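Local structure of lipoprotein (Burkholderia cenocepacia, 4QHQ) at residues Q16-V21 with P223-F228. The protein binds methionine between its two lobes and probably delivers it to an ABC transporter as a substrate-binding lipoprotein. Sequence-based numbering, arbitrary orientation.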
ATOM      1  N   GLN A  16      -7.101  13.163  -8.869  1.00 13.69           N
ATOM      2  CA  GLN A  16      -7.771  14.378  -9.318  1.00 13.28           C
ATOM      3  C   GLN A  16      -6.758  15.316  -9.975  1.00 13.92           C
ATOM      4  O   GLN A  16      -7.056  15.956 -10.989  1.00 16.17           O
ATOM      5  CB  GLN A  16      -8.508  15.079  -8.171  1.00 17.10           C
ATOM      6  CG  GLN A  16      -9.450  14.192  -7.361  1.00 17.16           C
ATOM      7  CD  GLN A  16     -10.409  13.383  -8.216  1.00 17.74           C
ATOM      8  OE1 GLN A  16     -11.146  13.932  -9.038  1.00 20.61           O
ATOM      9  NE2 GLN A  16     -10.409  12.072  -8.021  1.00 17.34           N
ATOM     10  N   VAL A  17      -5.553  15.379  -9.415  1.00 15.22           N
ATOM     11  CA  VAL A  17      -4.498  16.185 -10.015  1.00 18.77           C
ATOM     12  C   VAL A  17      -4.016  15.549 -11.322  1.00 15.33           C
ATOM     13  O   VAL A  17      -3.843  16.238 -12.327  1.00 17.63           O
ATOM     14  CB  VAL A  17      -3.311  16.389  -9.054  1.00 16.93           C
ATOM     15  CG1 VAL A  17      -2.256  17.301  -9.684  1.00 17.71           C
ATOM     16  CG2 VAL A  17      -3.801  16.972  -7.730  1.00 18.72           C
ATOM     17  N   VAL A  18      -3.802  14.235 -11.307  1.00 15.35           N
ATOM     18  CA  VAL A  18      -3.314  13.559 -12.501  1.00 14.03           C
ATOM     19  C   VAL A  18      -4.320  13.725 -13.644  1.00 15.00           C
ATOM     20  O   VAL A  18      -3.943  13.932 -14.805  1.00 17.12           O
ATOM     21  CB  VAL A  18      -3.077  12.060 -12.259  1.00 13.31           C
ATOM     22  CG1 VAL A  18      -2.493  11.423 -13.512  1.00 14.16           C
ATOM     23  CG2 VAL A  18      -2.147  11.835 -11.065  1.00 10.89           C
ATOM     24  N   GLN A  19      -5.604  13.637 -13.309  1.00 16.13           N
ATOM     25  CA  GLN A  19      -6.675  13.819 -14.284  1.00 16.92           C
ATOM     26  C   GLN A  19      -6.554  15.167 -14.979  1.00 18.24           C
ATOM     27  O   GLN A  19      -6.692  15.264 -16.207  1.00 19.06           O
ATOM     28  CB  GLN A  19      -8.030  13.704 -13.586  1.00 19.81           C
ATOM     29  CG  GLN A  19      -9.239  13.875 -14.489  1.00 21.17           C
ATOM     30  CD  GLN A  19     -10.539  13.674 -13.731  1.00 21.77           C
ATOM     31  OE1 GLN A  19     -11.243  12.684 -13.935  1.00 30.17           O
ATOM     32  NE2 GLN A  19     -10.857  14.608 -12.841  1.00 28.28           N
ATOM     33  N   LYS A  20      -6.283  16.207 -14.193  1.00 17.78           N
ATOM     34  CA  LYS A  20      -6.131  17.554 -14.729  1.00 21.65           C
ATOM     35  C   LYS A  20      -4.891  17.675 -15.620  1.00 17.40           C
ATOM     36  O   LYS A  20      -4.970  18.191 -16.735  1.00 20.34           O
ATOM     37  CB  LYS A  20      -6.082  18.574 -13.590  1.00 21.21           C
ATOM     38  N   VAL A  21      -3.756  17.178 -15.135  1.00 18.99           N
ATOM     39  CA  VAL A  21      -2.515  17.197 -15.904  1.00 20.25           C
ATOM     40  C   VAL A  21      -2.649  16.398 -17.204  1.00 17.95           C
ATOM     41  O   VAL A  21      -2.219  16.847 -18.270  1.00 20.39           O
ATOM     42  CB  VAL A  21      -1.344  16.628 -15.079  1.00 16.65           C
ATOM     43  CG1 VAL A  21      -0.087  16.543 -15.927  1.00 18.14           C
ATOM     44  CG2 VAL A  21      -1.095  17.498 -13.858  1.00 20.87           C
ATOM     45  N   PRO A 223       5.600  17.509 -12.321  1.00 19.17           N
ATOM     46  CA  PRO A 223       5.874  18.433 -11.214  1.00 19.21           C
ATOM     47  C   PRO A 223       4.623  18.755 -10.395  1.00 19.57           C
ATOM     48  O   PRO A 223       4.717  18.866  -9.174  1.00 20.41           O
ATOM     49  CB  PRO A 223       6.387  19.688 -11.926  1.00 24.24           C
ATOM     50  CG  PRO A 223       6.964  19.180 -13.202  1.00 26.98           C
ATOM     51  CD  PRO A 223       6.084  18.033 -13.612  1.00 22.61           C
ATOM     52  N   GLU A 224       3.478  18.904 -11.060  1.00 20.64           N
ATOM     53  CA  GLU A 224       2.231  19.225 -10.374  1.00 20.15           C
ATOM     54  C   GLU A 224       1.870  18.152  -9.361  1.00 18.79           C
ATOM     55  O   GLU A 224       1.488  18.444  -8.231  1.00 18.14           O
ATOM     56  CB  GLU A 224       1.083  19.375 -11.375  1.00 22.67           C
ATOM     57  CG  GLU A 224       1.135  20.634 -12.229  1.00 32.35           C
ATOM     58  CD  GLU A 224       1.840  20.425 -13.559  1.00 39.31           C
ATOM     59  OE1 GLU A 224       2.611  19.449 -13.683  1.00 31.60           O
ATOM     60  OE2 GLU A 224       1.617  21.238 -14.485  1.00 39.37           O
ATOM     61  N   VAL A 225       1.983  16.900  -9.779  1.00 17.27           N
ATOM     62  CA  VAL A 225       1.649  15.778  -8.908  1.00 15.59           C
ATOM     63  C   VAL A 225       2.656  15.615  -7.757  1.00 15.86           C
ATOM     64  O   VAL A 225       2.266  15.392  -6.607  1.00 16.11           O
ATOM     65  CB  VAL A 225       1.505  14.484  -9.731  1.00 15.70           C
ATOM     66  CG1 VAL A 225       1.349  13.277  -8.837  1.00 15.85           C
ATOM     67  CG2 VAL A 225       0.311  14.597 -10.669  1.00 18.28           C
ATOM     68  N   LYS A 226       3.945  15.753  -8.060  1.00 16.65           N
ATOM     69  CA  LYS A 226       4.959  15.676  -7.015  1.00 17.86           C
ATOM     70  C   LYS A 226       4.727  16.758  -5.969  1.00 18.78           C
ATOM     71  O   LYS A 226       4.800  16.495  -4.773  1.00 17.97           O
ATOM     72  CB  LYS A 226       6.367  15.801  -7.592  1.00 20.19           C
ATOM     73  CG  LYS A 226       7.443  15.955  -6.525  1.00 28.14           C
ATOM     74  CD  LYS A 226       8.830  16.042  -7.130  1.00 31.13           C
ATOM     75  CE  LYS A 226       9.293  14.685  -7.618  1.00 31.90           C
ATOM     76  NZ  LYS A 226      10.754  14.684  -7.929  1.00 33.16           N
ATOM     77  N   GLU A 227       4.420  17.964  -6.428  1.00 18.78           N
ATOM     78  CA  GLU A 227       4.160  19.078  -5.520  1.00 22.21           C
ATOM     79  C   GLU A 227       2.940  18.782  -4.650  1.00 22.49           C
ATOM     80  O   GLU A 227       2.950  19.044  -3.443  1.00 20.97           O
ATOM     81  CB  GLU A 227       3.943  20.369  -6.311  1.00 23.28           C
ATOM     82  N   PHE A 228       1.893  18.230  -5.262  1.00 16.67           N
ATOM     83  CA  PHE A 228       0.694  17.879  -4.512  1.00 17.52           C
ATOM     84  C   PHE A 228       0.995  16.822  -3.448  1.00 16.20           C
ATOM     85  O   PHE A 228       0.611  16.961  -2.288  1.00 17.30           O
ATOM     86  CB  PHE A 228      -0.419  17.403  -5.446  1.00 15.56           C
ATOM     87  CG  PHE A 228      -1.688  17.042  -4.729  1.00 15.37           C
ATOM     88  CD1 PHE A 228      -2.566  18.022  -4.314  1.00 17.92           C
ATOM     89  CD2 PHE A 228      -1.996  15.717  -4.471  1.00 14.41           C
ATOM     90  CE1 PHE A 228      -3.735  17.690  -3.658  1.00 17.98           C
ATOM     91  CE2 PHE A 228      -3.159  15.377  -3.811  1.00 15.46           C
ATOM     92  CZ  PHE A 228      -4.034  16.371  -3.403  1.00 17.34           C
TER
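V17 on helix 10-26 and V225 and F228 on helix 223-233 carry an antiparallel helix-helix packing on the outer side of one lobe of a periplasmic-binding-protein fold, with the bound methionine about 14 Å from the F228 side chain. The short axes run at 164° and come within 9.4 Å of each other, and the CA atoms come closest at V17 and V225. V17 points toward the partner helix and divides its two methyls between two partners. The V17 and V225 side chains slide past each other in opposite directions, CG1 of V17 lying 3.9 Å from V225 CG2. CG2 goes to F228, sitting over one face of the ring, offset toward the rim, in a CH-pi contact 3.8 Å from the ring centroid and 16° off the normal. Its closest ring atom is F228 CG, and CB of F228 is also near, so this methyl rests over the root of the ring. The phenyl is carried there by a CG anti to its own backbone N (chi1 -179°).

V225 CG2 serves two valines: besides V17, it meets V18 CG2 at 3.7 Å, the two side chains crossing at a slant. One turn on from V17, V21 CG2 packs against E224 CB at 3.8 Å. The E224 chain bends at chi2, and its CD and OE1 also lie near V21 CG2; OE2 makes a long, weak ion pair with K25, farther along helix 10-26. No hydrogen bond joins the two segments; the contact is made of apolar side-chain packing and the CH-pi contact.

V14, one turn before V18 on helix 10-26, extends the packing against both V225 and F228. On another side helix 211-220 closes in, A219 meeting V18 and V21, and Y220 meeting V18 and V225. Helix 10-26 itself is the connection of the beta-alpha-beta crossover between parallel strands 2-7 and 30-35, neighbours in the lobe's six-stranded mixed sheet.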